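Local atomic coordinates of nucleoprotein (Sendai virus, PDB entry 6M7D), a protein that coats the viral RNA genome as a helical nucleocapsid, one subunit per six nucleotides, shielding it from nucleases and presenting it as template for transcription and replication. Residues His68-Leu79 with Ser221-Leu232. Numbering follows the deposited sequence.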
# COMPACT_ATOMS: atom_id res chain seq x y z
N HIS A 68 -17.19 -4.16 11.46
CA HIS A 68 -15.99 -3.95 10.61
C HIS A 68 -15.26 -5.29 10.40
O HIS A 68 -14.78 -5.52 9.28
CB HIS A 68 -15.09 -2.85 11.18
CG HIS A 68 -15.48 -1.49 10.73
ND1 HIS A 68 -14.82 -0.84 9.71
CD2 HIS A 68 -16.45 -0.65 11.15
CE1 HIS A 68 -15.37 0.35 9.52
NE2 HIS A 68 -16.37 0.49 10.39
N SER A 69 -15.17 -6.12 11.44
CA SER A 69 -14.52 -7.41 11.26
C SER A 69 -15.27 -8.26 10.24
O SER A 69 -14.66 -8.95 9.42
CB SER A 69 -14.43 -8.14 12.59
OG SER A 69 -15.51 -9.04 12.75
N GLN A 70 -16.60 -8.19 10.24
CA GLN A 70 -17.37 -8.98 9.28
C GLN A 70 -17.23 -8.41 7.88
O GLN A 70 -17.17 -9.16 6.90
CB GLN A 70 -18.84 -9.04 9.70
CG GLN A 70 -19.59 -10.16 9.02
CD GLN A 70 -18.73 -11.40 8.84
OE1 GLN A 70 -18.35 -12.06 9.81
NE2 GLN A 70 -18.41 -11.73 7.59
N ARG A 71 -17.19 -7.08 7.75
CA ARG A 71 -16.93 -6.48 6.45
C ARG A 71 -15.54 -6.84 5.95
O ARG A 71 -15.34 -7.09 4.76
CB ARG A 71 -17.10 -4.97 6.55
CG ARG A 71 -18.45 -4.55 7.05
CD ARG A 71 -18.45 -3.11 7.49
NE ARG A 71 -18.09 -2.22 6.41
CZ ARG A 71 -18.06 -0.90 6.51
NH1 ARG A 71 -18.38 -0.32 7.66
NH2 ARG A 71 -17.72 -0.15 5.48
N GLY A 72 -14.56 -6.88 6.85
CA GLY A 72 -13.25 -7.36 6.47
C GLY A 72 -13.26 -8.81 6.05
O GLY A 72 -12.49 -9.21 5.17
N GLY A 73 -14.13 -9.62 6.64
CA GLY A 73 -14.27 -11.00 6.21
C GLY A 73 -14.94 -11.14 4.87
O GLY A 73 -14.65 -12.07 4.12
N PHE A 74 -15.85 -10.23 4.54
CA PHE A 74 -16.42 -10.21 3.20
C PHE A 74 -15.38 -9.80 2.16
O PHE A 74 -15.34 -10.35 1.06
CB PHE A 74 -17.62 -9.29 3.14
CG PHE A 74 -18.86 -9.90 3.70
CD1 PHE A 74 -19.37 -11.05 3.15
CD2 PHE A 74 -19.50 -9.33 4.78
CE1 PHE A 74 -20.50 -11.62 3.66
CE2 PHE A 74 -20.62 -9.90 5.29
CZ PHE A 74 -21.13 -11.05 4.73
N LEU A 75 -14.52 -8.85 2.51
CA LEU A 75 -13.41 -8.51 1.63
C LEU A 75 -12.44 -9.68 1.51
O LEU A 75 -11.88 -9.92 0.43
CB LEU A 75 -12.70 -7.26 2.14
CG LEU A 75 -13.37 -5.96 1.73
CD1 LEU A 75 -12.58 -4.79 2.23
CD2 LEU A 75 -13.53 -5.90 0.24
N VAL A 76 -12.22 -10.41 2.59
CA VAL A 76 -11.36 -11.59 2.55
C VAL A 76 -11.97 -12.67 1.67
O VAL A 76 -11.27 -13.35 0.92
CB VAL A 76 -11.10 -12.10 3.98
CG1 VAL A 76 -10.63 -13.52 3.98
CG2 VAL A 76 -10.09 -11.21 4.67
N SER A 77 -13.29 -12.83 1.74
CA SER A 77 -14.00 -13.74 0.85
C SER A 77 -13.79 -13.34 -0.60
O SER A 77 -13.52 -14.18 -1.46
CB SER A 77 -15.49 -13.72 1.19
OG SER A 77 -15.74 -14.37 2.41
N LEU A 78 -13.95 -12.05 -0.89
CA LEU A 78 -13.76 -11.56 -2.25
C LEU A 78 -12.35 -11.84 -2.75
O LEU A 78 -12.17 -12.32 -3.87
CB LEU A 78 -14.07 -10.07 -2.30
CG LEU A 78 -14.03 -9.41 -3.66
CD1 LEU A 78 -14.90 -10.17 -4.63
CD2 LEU A 78 -14.51 -7.99 -3.52
N LEU A 79 -11.35 -11.56 -1.92
CA LEU A 79 -9.97 -11.80 -2.35
C LEU A 79 -9.67 -13.29 -2.47
O LEU A 79 -8.79 -13.67 -3.25
CB LEU A 79 -9.00 -11.14 -1.38
CG LEU A 79 -9.19 -9.65 -1.11
CD1 LEU A 79 -8.66 -9.32 0.26
CD2 LEU A 79 -8.51 -8.82 -2.16
N SER A 221 -12.12 2.35 4.75
CA SER A 221 -12.44 2.34 6.17
C SER A 221 -12.32 0.94 6.76
O SER A 221 -11.77 0.76 7.85
CB SER A 221 -13.84 2.90 6.39
OG SER A 221 -14.78 1.85 6.51
N VAL A 222 -12.83 -0.06 6.04
CA VAL A 222 -12.69 -1.44 6.51
C VAL A 222 -11.22 -1.83 6.60
O VAL A 222 -10.82 -2.57 7.50
CB VAL A 222 -13.49 -2.39 5.61
CG1 VAL A 222 -13.29 -3.81 6.04
CG2 VAL A 222 -14.94 -2.04 5.66
N MET A 223 -10.40 -1.34 5.67
CA MET A 223 -8.98 -1.65 5.72
C MET A 223 -8.29 -0.94 6.87
O MET A 223 -7.38 -1.49 7.50
CB MET A 223 -8.32 -1.26 4.40
CG MET A 223 -8.63 -2.18 3.28
SD MET A 223 -8.00 -1.55 1.73
CE MET A 223 -8.18 -3.00 0.73
N ARG A 224 -8.70 0.30 7.15
CA ARG A 224 -8.13 1.03 8.28
C ARG A 224 -8.47 0.34 9.60
O ARG A 224 -7.66 0.35 10.53
CB ARG A 224 -8.64 2.46 8.28
CG ARG A 224 -7.76 3.42 7.55
CD ARG A 224 -8.37 4.80 7.55
NE ARG A 224 -9.00 5.11 6.28
CZ ARG A 224 -10.29 5.38 6.13
NH1 ARG A 224 -11.09 5.38 7.19
NH2 ARG A 224 -10.78 5.66 4.94
N SER A 225 -9.66 -0.24 9.70
CA SER A 225 -10.05 -0.84 10.96
C SER A 225 -9.49 -2.25 11.11
O SER A 225 -9.12 -2.66 12.21
CB SER A 225 -11.57 -0.86 11.09
OG SER A 225 -12.14 -1.82 10.23
N GLN A 226 -9.42 -3.00 10.02
CA GLN A 226 -9.09 -4.42 10.05
C GLN A 226 -7.64 -4.61 9.63
O GLN A 226 -7.34 -4.68 8.44
CB GLN A 226 -10.03 -5.21 9.15
CG GLN A 226 -11.44 -5.25 9.66
CD GLN A 226 -11.50 -5.52 11.14
OE1 GLN A 226 -11.10 -6.59 11.60
NE2 GLN A 226 -12.01 -4.56 11.90
N GLN A 227 -6.75 -4.72 10.62
CA GLN A 227 -5.36 -5.02 10.33
C GLN A 227 -5.18 -6.46 9.86
O GLN A 227 -4.14 -6.79 9.28
CB GLN A 227 -4.50 -4.75 11.57
CG GLN A 227 -3.02 -4.59 11.29
CD GLN A 227 -2.66 -3.19 10.88
OE1 GLN A 227 -2.83 -2.81 9.72
NE2 GLN A 227 -2.16 -2.41 11.81
N SER A 228 -6.17 -7.31 10.10
CA SER A 228 -6.10 -8.69 9.62
C SER A 228 -6.20 -8.75 8.11
O SER A 228 -5.50 -9.52 7.45
CB SER A 228 -7.21 -9.51 10.25
OG SER A 228 -8.48 -9.03 9.84
N LEU A 229 -7.09 -7.94 7.54
CA LEU A 229 -7.22 -7.88 6.09
C LEU A 229 -5.97 -7.31 5.44
O LEU A 229 -5.49 -7.84 4.43
CB LEU A 229 -8.45 -7.04 5.74
CG LEU A 229 -8.70 -6.59 4.31
CD1 LEU A 229 -9.16 -7.75 3.48
CD2 LEU A 229 -9.73 -5.50 4.34
N VAL A 230 -5.41 -6.25 6.02
CA VAL A 230 -4.17 -5.68 5.52
C VAL A 230 -3.04 -6.69 5.62
O VAL A 230 -2.19 -6.78 4.74
CB VAL A 230 -3.85 -4.38 6.27
CG1 VAL A 230 -2.60 -3.73 5.72
CG2 VAL A 230 -5.03 -3.43 6.19
N SER A 231 -3.01 -7.46 6.71
CA SER A 231 -1.99 -8.49 6.86
C SER A 231 -2.15 -9.57 5.81
O SER A 231 -1.15 -10.06 5.26
CB SER A 231 -2.06 -9.09 8.25
OG SER A 231 -3.29 -9.76 8.44
N LEU A 232 -3.38 -9.98 5.52
CA LEU A 232 -3.61 -10.98 4.49
C LEU A 232 -3.16 -10.48 3.13
O LEU A 232 -2.58 -11.24 2.35
CB LEU A 232 -5.08 -11.37 4.46
CG LEU A 232 -5.54 -12.08 3.19
CD1 LEU A 232 -5.25 -13.54 3.27
CD2 LEU A 232 -7.01 -11.84 2.95
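With chi1 at 169°, Leu229 extends its CG opposite the backbone N and drives its methyls into the hole formed by Gly72, Leu75, Val76 and Leu79. Leu229 CD1 meets Leu79 CD1 at 3.6 Å, the two side chains crossing at about a right angle, while CD2 leans on Leu75 CD1. Leu232 CD2 continues the apolar seam against Val76 CG2. Val222 is the second knob, among His68, Arg71, Gly72 and Leu75: CG1 lies 3.4 Å from the backbone N of Gly72, and CG2 covers one face of the Arg71 guanidinium, whose NE is hydrogen-bonded to Ser61 O. Within what corresponds to the globular Ncore of relatives, helix 68-80 thus spans the break at Gln226 between helices 213-225 and 227-239, its segment running 20° from 227-232 but 111° from 221-225. Gln226, the N-cap residue of the later helix, bends at chi2 and brings its amide beside Ser69, OE1 approaching Ser69 CA to 3.5 Å. Gln226 NE2 donates to Ser225 OG (3.2 Å), which lies close to the amide plane. Ser225 OG in turn donates to Val222 O and receives a weak, bent bond from His68 ND1 (2.9 Å).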